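UPF0749 protein MT1873 (Mycobacterium tuberculosis, PDB 3GMG) is of unknown function, a predicted membrane-associated protein of the UPF0749 family whose crystallised C-terminal part holds a DUF881 region. Local coordinates at residues P47-P51 against V87-L93; L107-P113 against Q140-V146. One frame throughout, in Å; residues are numbered along the deposited sequence.

Interaction 1 of 2, residues P47-P51 against V87-L93; sequences PGVAP and VGVPGSL
Build 47-51 as an irregular loop entered through a cis peptide before P47, with A50 as N-cap and P51 opening helix 51-63. Against it lay the hairpin connection 87-93: a corner at G88, then a type II turn from V89 to S92, held by V89 N to S92 O (3.1 Å) and S92 N to V89 O (2.9 Å). In register P47 faces G91, A50 faces P90 and P51 faces V87. Proline rings do most of the covering. P90, C-gamma exo, puts CB 3.6 Å from G48 CA and 4.2 Å from P47 CB, and CD 4.4 Å from A50 CB. P51, also C-gamma exo, sets CG 3.3 Å from G88 O. L93 in the mt rotamer sends CD2 to within 3.6 Å of P51 CD, whereas V49, chi1 t, turns its side chain sideways and meets 87-93 through its carbonyl O. At phi/psi 87/-15 a CB on G91 would be jammed against P90 O and would also clash with P47 CG, so turn and contact both call for glycine. V49 O lies 3.3 Å from P90 CA in a CA-H...O contact, and a water donates to V49 O (2.8 Å) and accepts from G91 N (2.9 Å). D44 binds the amides of G48 and V49. Lacking a direct hydrogen bond between the segments, the fit of proline rings against backbone and a leucine methyl depends on shape.

Interaction 2 of 2, residues L107-P113 against Q140-V146; sequences LAIGDPP and QADRVDV
Strand 107-109 crosses strand 143-146 at -111°, with a closest axial approach of 6.7 Å; the nearest CA atoms are L107 to V146, I109 to V144 and P112 to Q140. The chain turns a corner at D142. Apolar contacts fill the crossing: V144 (chi1 t) puts CG1 3.8 Å from L107 CB and 4.3 Å from I109 CG1, while V146 CG2 lies 3.8 Å from I109 CD1. Both L107 and I109 are mt, and L107 CD1 reaches 3.4 Å from D145 O. At the other end Q140 (chi1 m, chi2 t) lays OE1 3.6 Å from P112 CB, a van der Waals contact. Polar bonds stay within one segment or run outward: R143 NH2 bridges D145 OD2 at 2.8 Å, D145 also binds T34, and D111, N-cap of helix 112-119, caps a backbone N just past the segment while OD2 bonds T114 OG1. Y157 of the second subunit packs on I109. The arrangement is a sheet-on-sheet crossing: two-stranded sheet 33-35/143-146 lies over the central strand of the five-stranded antiparallel sheet.

Overall arrangement
From the N terminus the chain runs through strands 33-35 and 37-43 into the loop at 47-51. Helix 51-63 and strands 68-72 and 77-79 follow before the chain returns at 87-93, where interaction 1 closes its loop and ties the start of that helix to the small three-stranded sheet. Strand 104-109 then enters the five-stranded sheet, and interaction 2 opens. Helices 112-119 and 125-131 and strand 135-141 make up its loop, closed when 140-146 passes from that sheet's edge to the two-stranded sheet. The loops lie in series, neither nesting nor crossing. The centres of interactions 1 and 2 are 25 Å apart, on opposite sides of the chain's centre.

Interaction 1 of 2, residues P47-P51 against V87-L93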
ATOM      1  N   PRO A  47      27.888  -8.030  -5.294  1.00 20.46           N
ATOM      2  CA  PRO A  47      26.600  -7.384  -5.566  1.00 20.18           C
ATOM      3  C   PRO A  47      26.552  -5.986  -4.966  1.00 20.29           C
ATOM      4  O   PRO A  47      27.207  -5.711  -3.949  1.00 20.45           O
ATOM      5  CB  PRO A  47      25.615  -8.288  -4.843  1.00 20.14           C
ATOM      6  CG  PRO A  47      26.413  -8.783  -3.656  1.00 21.44           C
ATOM      7  CD  PRO A  47      27.781  -8.982  -4.175  1.00 20.74           C
ATOM      8  N   GLY A  48      25.775  -5.110  -5.592  1.00 18.71           N
ATOM      9  CA  GLY A  48      25.579  -3.763  -5.085  1.00 18.80           C
ATOM     10  C   GLY A  48      24.162  -3.226  -5.073  1.00 19.20           C
ATOM     11  O   GLY A  48      23.967  -2.097  -4.656  1.00 19.34           O
ATOM     12  N   VAL A  49      23.166  -4.021  -5.485  1.00 18.31           N
ATOM     13  CA  VAL A  49      21.799  -3.493  -5.612  1.00 18.00           C
ATOM     14  C   VAL A  49      21.103  -3.599  -4.273  1.00 18.40           C
ATOM     15  O   VAL A  49      20.838  -4.698  -3.779  1.00 18.02           O
ATOM     16  CB  VAL A  49      20.991  -4.201  -6.735  1.00 17.46           C
ATOM     17  CG1 VAL A  49      19.500  -3.788  -6.698  1.00 18.84           C
ATOM     18  CG2 VAL A  49      21.597  -3.909  -8.092  1.00 17.12           C
ATOM     19  N   ALA A  50      20.808  -2.439  -3.689  1.00 18.20           N
ATOM     20  CA  ALA A  50      20.191  -2.358  -2.374  1.00 18.62           C
ATOM     21  C   ALA A  50      18.666  -2.409  -2.447  1.00 18.89           C
ATOM     22  O   ALA A  50      18.086  -2.232  -3.532  1.00 18.30           O
ATOM     23  CB  ALA A  50      20.630  -1.068  -1.665  1.00 19.10           C
ATOM     24  N   PRO A  51      18.002  -2.625  -1.303  1.00 19.66           N
ATOM     25  CA  PRO A  51      16.532  -2.626  -1.257  1.00 19.95           C
ATOM     26  C   PRO A  51      15.882  -1.431  -1.956  1.00 20.70           C
ATOM     27  O   PRO A  51      14.847  -1.594  -2.609  1.00 19.73           O
ATOM     28  CB  PRO A  51      16.220  -2.616   0.239  1.00 21.02           C
ATOM     29  CG  PRO A  51      17.419  -3.227   0.871  1.00 21.09           C
ATOM     30  CD  PRO A  51      18.590  -2.934   0.019  1.00 19.63           C
ATOM     31  N   VAL A  87      13.598  -5.263   2.371  1.00 22.14           N
ATOM     32  CA  VAL A  87      14.694  -4.932   3.294  1.00 22.94           C
ATOM     33  C   VAL A  87      15.901  -5.785   2.941  1.00 23.36           C
ATOM     34  O   VAL A  87      15.858  -6.588   2.006  1.00 23.50           O
ATOM     35  CB  VAL A  87      14.296  -5.144   4.780  1.00 23.13           C
ATOM     36  CG1 VAL A  87      13.094  -4.292   5.147  1.00 23.75           C
ATOM     37  CG2 VAL A  87      14.035  -6.608   5.074  1.00 23.60           C
ATOM     38  N   GLY A  88      16.994  -5.587   3.665  1.00 23.35           N
ATOM     39  CA  GLY A  88      18.180  -6.381   3.481  1.00 23.28           C
ATOM     40  C   GLY A  88      19.340  -5.600   2.924  1.00 23.09           C
ATOM     41  O   GLY A  88      19.457  -4.395   3.132  1.00 23.76           O
ATOM     42  N   VAL A  89      20.198  -6.300   2.198  1.00 23.02           N
ATOM     43  CA  VAL A  89      21.447  -5.740   1.710  1.00 22.95           C
ATOM     44  C   VAL A  89      21.710  -6.262   0.303  1.00 22.43           C
ATOM     45  O   VAL A  89      21.083  -7.236  -0.116  1.00 21.23           O
ATOM     46  CB  VAL A  89      22.626  -6.140   2.634  1.00 23.27           C
ATOM     47  CG1 VAL A  89      22.480  -5.475   4.011  1.00 24.51           C
ATOM     48  CG2 VAL A  89      22.729  -7.671   2.779  1.00 22.63           C
ATOM     49  N   PRO A  90      22.628  -5.627  -0.439  1.00 22.05           N
ATOM     50  CA  PRO A  90      23.009  -6.204  -1.720  1.00 21.81           C
ATOM     51  C   PRO A  90      23.360  -7.690  -1.609  1.00 21.65           C
ATOM     52  O   PRO A  90      24.054  -8.110  -0.660  1.00 21.83           O
ATOM     53  CB  PRO A  90      24.202  -5.360  -2.141  1.00 22.21           C
ATOM     54  CG  PRO A  90      23.932  -4.017  -1.521  1.00 22.05           C
ATOM     55  CD  PRO A  90      23.232  -4.299  -0.218  1.00 22.56           C
ATOM     56  N   GLY A  91      22.844  -8.487  -2.542  1.00 21.05           N
ATOM     57  CA  GLY A  91      23.035  -9.937  -2.545  1.00 20.99           C
ATOM     58  C   GLY A  91      22.026 -10.737  -1.735  1.00 21.04           C
ATOM     59  O   GLY A  91      21.930 -11.954  -1.905  1.00 21.09           O
ATOM     60  N   SER A  92      21.262 -10.074  -0.868  1.00 20.72           N
ATOM     61  CA  SER A  92      20.305 -10.751   0.001  1.00 21.13           C
ATOM     62  C   SER A  92      19.159  -9.797   0.364  1.00 21.08           C
ATOM     63  O   SER A  92      19.158  -9.149   1.413  1.00 21.17           O
ATOM     64  CB  SER A  92      21.021 -11.307   1.258  1.00 21.19           C
ATOM     65  OG  SER A  92      20.101 -11.957   2.119  1.00 25.16           O
ATOM     66  N   LEU A  93      18.185  -9.693  -0.545  1.00 20.67           N
ATOM     67  CA  LEU A  93      17.026  -8.828  -0.367  1.00 20.42           C
ATOM     68  C   LEU A  93      15.840  -9.645   0.136  1.00 20.89           C
ATOM     69  O   LEU A  93      15.467 -10.646  -0.496  1.00 22.35           O
ATOM     70  CB  LEU A  93      16.645  -8.184  -1.705  1.00 20.06           C
ATOM     71  CG  LEU A  93      17.689  -7.311  -2.392  1.00 19.81           C
ATOM     72  CD1 LEU A  93      17.117  -6.731  -3.676  1.00 19.01           C
ATOM     73  CD2 LEU A  93      18.169  -6.178  -1.503  1.00 19.43           C
TER
HETATM   74  O   HOH W   1      21.255  -7.331  -4.688  1.00 16.79           O

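Interaction 2 of 2, residues L107-P113 against Q140-V146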
ATOM      1  N   LEU A 107       8.533  -9.698 -13.317  1.00 10.17           N
ATOM      2  CA  LEU A 107       7.475  -9.848 -14.327  1.00 10.22           C
ATOM      3  C   LEU A 107       6.406  -8.827 -14.026  1.00 10.54           C
ATOM      4  O   LEU A 107       6.006  -8.665 -12.886  1.00 11.01           O
ATOM      5  CB  LEU A 107       6.864 -11.239 -14.266  1.00 10.92           C
ATOM      6  CG  LEU A 107       7.830 -12.417 -14.364  1.00 13.14           C
ATOM      7  CD1 LEU A 107       7.117 -13.712 -14.053  1.00 15.33           C
ATOM      8  CD2 LEU A 107       8.386 -12.494 -15.780  1.00 15.92           C
ATOM      9  N   ALA A 108       5.959  -8.108 -15.037  1.00  9.88           N
ATOM     10  CA  ALA A 108       4.898  -7.106 -14.859  1.00  9.85           C
ATOM     11  C   ALA A 108       3.948  -7.149 -16.043  1.00 10.30           C
ATOM     12  O   ALA A 108       4.383  -7.207 -17.189  1.00 11.27           O
ATOM     13  CB  ALA A 108       5.462  -5.744 -14.726  1.00 11.03           C
ATOM     14  N   ILE A 109       2.662  -7.120 -15.742  1.00  9.86           N
ATOM     15  CA  ILE A 109       1.601  -7.115 -16.747  1.00 10.72           C
ATOM     16  C   ILE A 109       1.098  -5.698 -16.917  1.00 10.84           C
ATOM     17  O   ILE A 109       0.754  -5.037 -15.933  1.00 11.65           O
ATOM     18  CB  ILE A 109       0.468  -8.064 -16.369  1.00 10.53           C
ATOM     19  CG1 ILE A 109       0.930  -9.532 -16.457  1.00 11.82           C
ATOM     20  CG2 ILE A 109      -0.755  -7.866 -17.294  1.00 12.12           C
ATOM     21  CD1 ILE A 109       0.007 -10.534 -15.796  1.00 13.48           C
ATOM     22  N   GLY A 110       1.086  -5.229 -18.152  1.00 11.25           N
ATOM     23  CA  GLY A 110       0.686  -3.849 -18.487  1.00 11.98           C
ATOM     24  C   GLY A 110       1.016  -3.556 -19.934  1.00 12.97           C
ATOM     25  O   GLY A 110       1.384  -4.467 -20.672  1.00 11.92           O
ATOM     26  N   ASP A 111       0.919  -2.296 -20.363  1.00 13.44           N
ATOM     27  CA  ASP A 111       1.298  -1.936 -21.733  1.00 13.59           C
ATOM     28  C   ASP A 111       2.819  -2.053 -21.889  1.00 13.05           C
ATOM     29  O   ASP A 111       3.572  -1.289 -21.279  1.00 12.95           O
ATOM     30  CB  ASP A 111       0.840  -0.519 -22.098  1.00 14.85           C
ATOM     31  CG  ASP A 111       1.207  -0.159 -23.501  1.00 16.21           C
ATOM     32  OD1 ASP A 111       0.730  -0.868 -24.409  1.00 18.92           O
ATOM     33  OD2 ASP A 111       2.017   0.777 -23.692  1.00 18.26           O
ATOM     34  N   PRO A 112       3.287  -3.005 -22.718  1.00 12.55           N
ATOM     35  CA  PRO A 112       4.747  -3.241 -22.741  1.00 12.57           C
ATOM     36  C   PRO A 112       5.623  -2.024 -23.100  1.00 12.95           C
ATOM     37  O   PRO A 112       6.622  -1.778 -22.436  1.00 12.73           O
ATOM     38  CB  PRO A 112       4.899  -4.415 -23.737  1.00 13.29           C
ATOM     39  CG  PRO A 112       3.631  -5.084 -23.719  1.00 13.47           C
ATOM     40  CD  PRO A 112       2.593  -3.997 -23.555  1.00 13.06           C
ATOM     41  N   PRO A 113       5.232  -1.213 -24.109  1.00 13.32           N
ATOM     42  CA  PRO A 113       6.046  -0.037 -24.372  1.00 14.13           C
ATOM     43  C   PRO A 113       6.078   0.996 -23.215  1.00 14.19           C
ATOM     44  O   PRO A 113       7.112   1.653 -23.006  1.00 15.26           O
ATOM     45  CB  PRO A 113       5.384   0.553 -25.632  1.00 15.00           C
ATOM     46  CG  PRO A 113       4.743  -0.612 -26.279  1.00 13.86           C
ATOM     47  CD  PRO A 113       4.232  -1.444 -25.171  1.00 14.09           C
ATOM     48  N   GLN A 140      10.007  -6.810 -23.692  1.00 12.12           N
ATOM     49  CA  GLN A 140       8.582  -6.667 -23.938  1.00 12.90           C
ATOM     50  C   GLN A 140       8.031  -7.984 -24.452  1.00 13.28           C
ATOM     51  O   GLN A 140       8.690  -8.692 -25.246  1.00 14.52           O
ATOM     52  CB  GLN A 140       8.303  -5.555 -24.944  1.00 13.26           C
ATOM     53  CG  GLN A 140       8.725  -4.187 -24.453  1.00 14.63           C
ATOM     54  CD  GLN A 140       8.424  -3.067 -25.437  1.00 17.20           C
ATOM     55  OE1 GLN A 140       7.356  -3.041 -26.036  1.00 19.56           O
ATOM     56  NE2 GLN A 140       9.356  -2.144 -25.590  1.00 21.03           N
ATOM     57  N   ALA A 141       6.824  -8.334 -24.022  1.00 12.93           N
ATOM     58  CA  ALA A 141       6.242  -9.616 -24.379  1.00 13.29           C
ATOM     59  C   ALA A 141       4.736  -9.512 -24.564  1.00 14.14           C
ATOM     60  O   ALA A 141       4.036  -8.851 -23.802  1.00 14.03           O
ATOM     61  CB  ALA A 141       6.574 -10.670 -23.317  1.00 14.31           C
ATOM     62  N   ASP A 142       4.230 -10.203 -25.571  1.00 14.94           N
ATOM     63  CA  ASP A 142       2.794 -10.244 -25.789  1.00 15.89           C
ATOM     64  C   ASP A 142       2.059 -11.016 -24.689  1.00 14.17           C
ATOM     65  O   ASP A 142       0.863 -10.837 -24.486  1.00 14.34           O
ATOM     66  CB  ASP A 142       2.485 -10.848 -27.159  1.00 16.95           C
ATOM     67  CG  ASP A 142       2.860  -9.926 -28.309  1.00 20.04           C
ATOM     68  OD1 ASP A 142       3.101  -8.712 -28.094  1.00 24.75           O
ATOM     69  OD2 ASP A 142       2.901 -10.421 -29.457  1.00 27.96           O
ATOM     70  N   ARG A 143       2.772 -11.872 -23.952  1.00 13.86           N
ATOM     71  CA  ARG A 143       2.203 -12.610 -22.833  1.00 13.26           C
ATOM     72  C   ARG A 143       3.242 -12.834 -21.743  1.00 13.24           C
ATOM     73  O   ARG A 143       4.300 -13.399 -21.988  1.00 13.90           O
ATOM     74  CB  ARG A 143       1.688 -13.984 -23.260  1.00 13.83           C
ATOM     75  CG  ARG A 143       1.173 -14.827 -22.117  1.00 14.10           C
ATOM     76  CD  ARG A 143       0.609 -16.163 -22.584  1.00 15.84           C
ATOM     77  NE  ARG A 143       0.433 -17.050 -21.457  1.00 17.06           N
ATOM     78  CZ  ARG A 143       0.169 -18.348 -21.561  1.00 23.03           C
ATOM     79  NH1 ARG A 143       0.054 -18.911 -22.768  1.00 24.28           N
ATOM     80  NH2 ARG A 143       0.039 -19.082 -20.462  1.00 25.15           N
ATOM     81  N   VAL A 144       2.868 -12.438 -20.539  1.00 12.93           N
ATOM     82  CA  VAL A 144       3.627 -12.658 -19.318  1.00 12.92           C
ATOM     83  C   VAL A 144       2.678 -13.300 -18.321  1.00 12.59           C
ATOM     84  O   VAL A 144       1.512 -12.886 -18.233  1.00 12.33           O
ATOM     85  CB  VAL A 144       4.109 -11.295 -18.785  1.00 13.65           C
ATOM     86  CG1 VAL A 144       4.689 -11.424 -17.367  1.00 15.67           C
ATOM     87  CG2 VAL A 144       5.115 -10.663 -19.743  1.00 15.17           C
ATOM     88  N   ASP A 145       3.128 -14.308 -17.582  1.00 11.95           N
ATOM     89  CA  ASP A 145       2.306 -14.966 -16.567  1.00 12.71           C
ATOM     90  C   ASP A 145       2.802 -14.659 -15.161  1.00 12.54           C
ATOM     91  O   ASP A 145       3.974 -14.850 -14.863  1.00 13.50           O
ATOM     92  CB  ASP A 145       2.294 -16.489 -16.745  1.00 13.19           C
ATOM     93  CG  ASP A 145       1.576 -16.954 -18.023  1.00 16.39           C
ATOM     94  OD1 ASP A 145       1.027 -16.143 -18.789  1.00 15.46           O
ATOM     95  OD2 ASP A 145       1.594 -18.183 -18.250  1.00 20.81           O
ATOM     96  N   VAL A 146       1.903 -14.158 -14.319  1.00 12.28           N
ATOM     97  CA  VAL A 146       2.176 -13.873 -12.922  1.00 13.13           C
ATOM     98  C   VAL A 146       1.393 -14.888 -12.120  1.00 13.97           C
ATOM     99  O   VAL A 146       0.173 -14.770 -11.981  1.00 14.79           O
ATOM    100  CB  VAL A 146       1.779 -12.422 -12.549  1.00 12.13           C
ATOM    101  CG1 VAL A 146       1.797 -12.230 -11.023  1.00 12.99           C
ATOM    102  CG2 VAL A 146       2.722 -11.439 -13.244  1.00 13.12           C
TER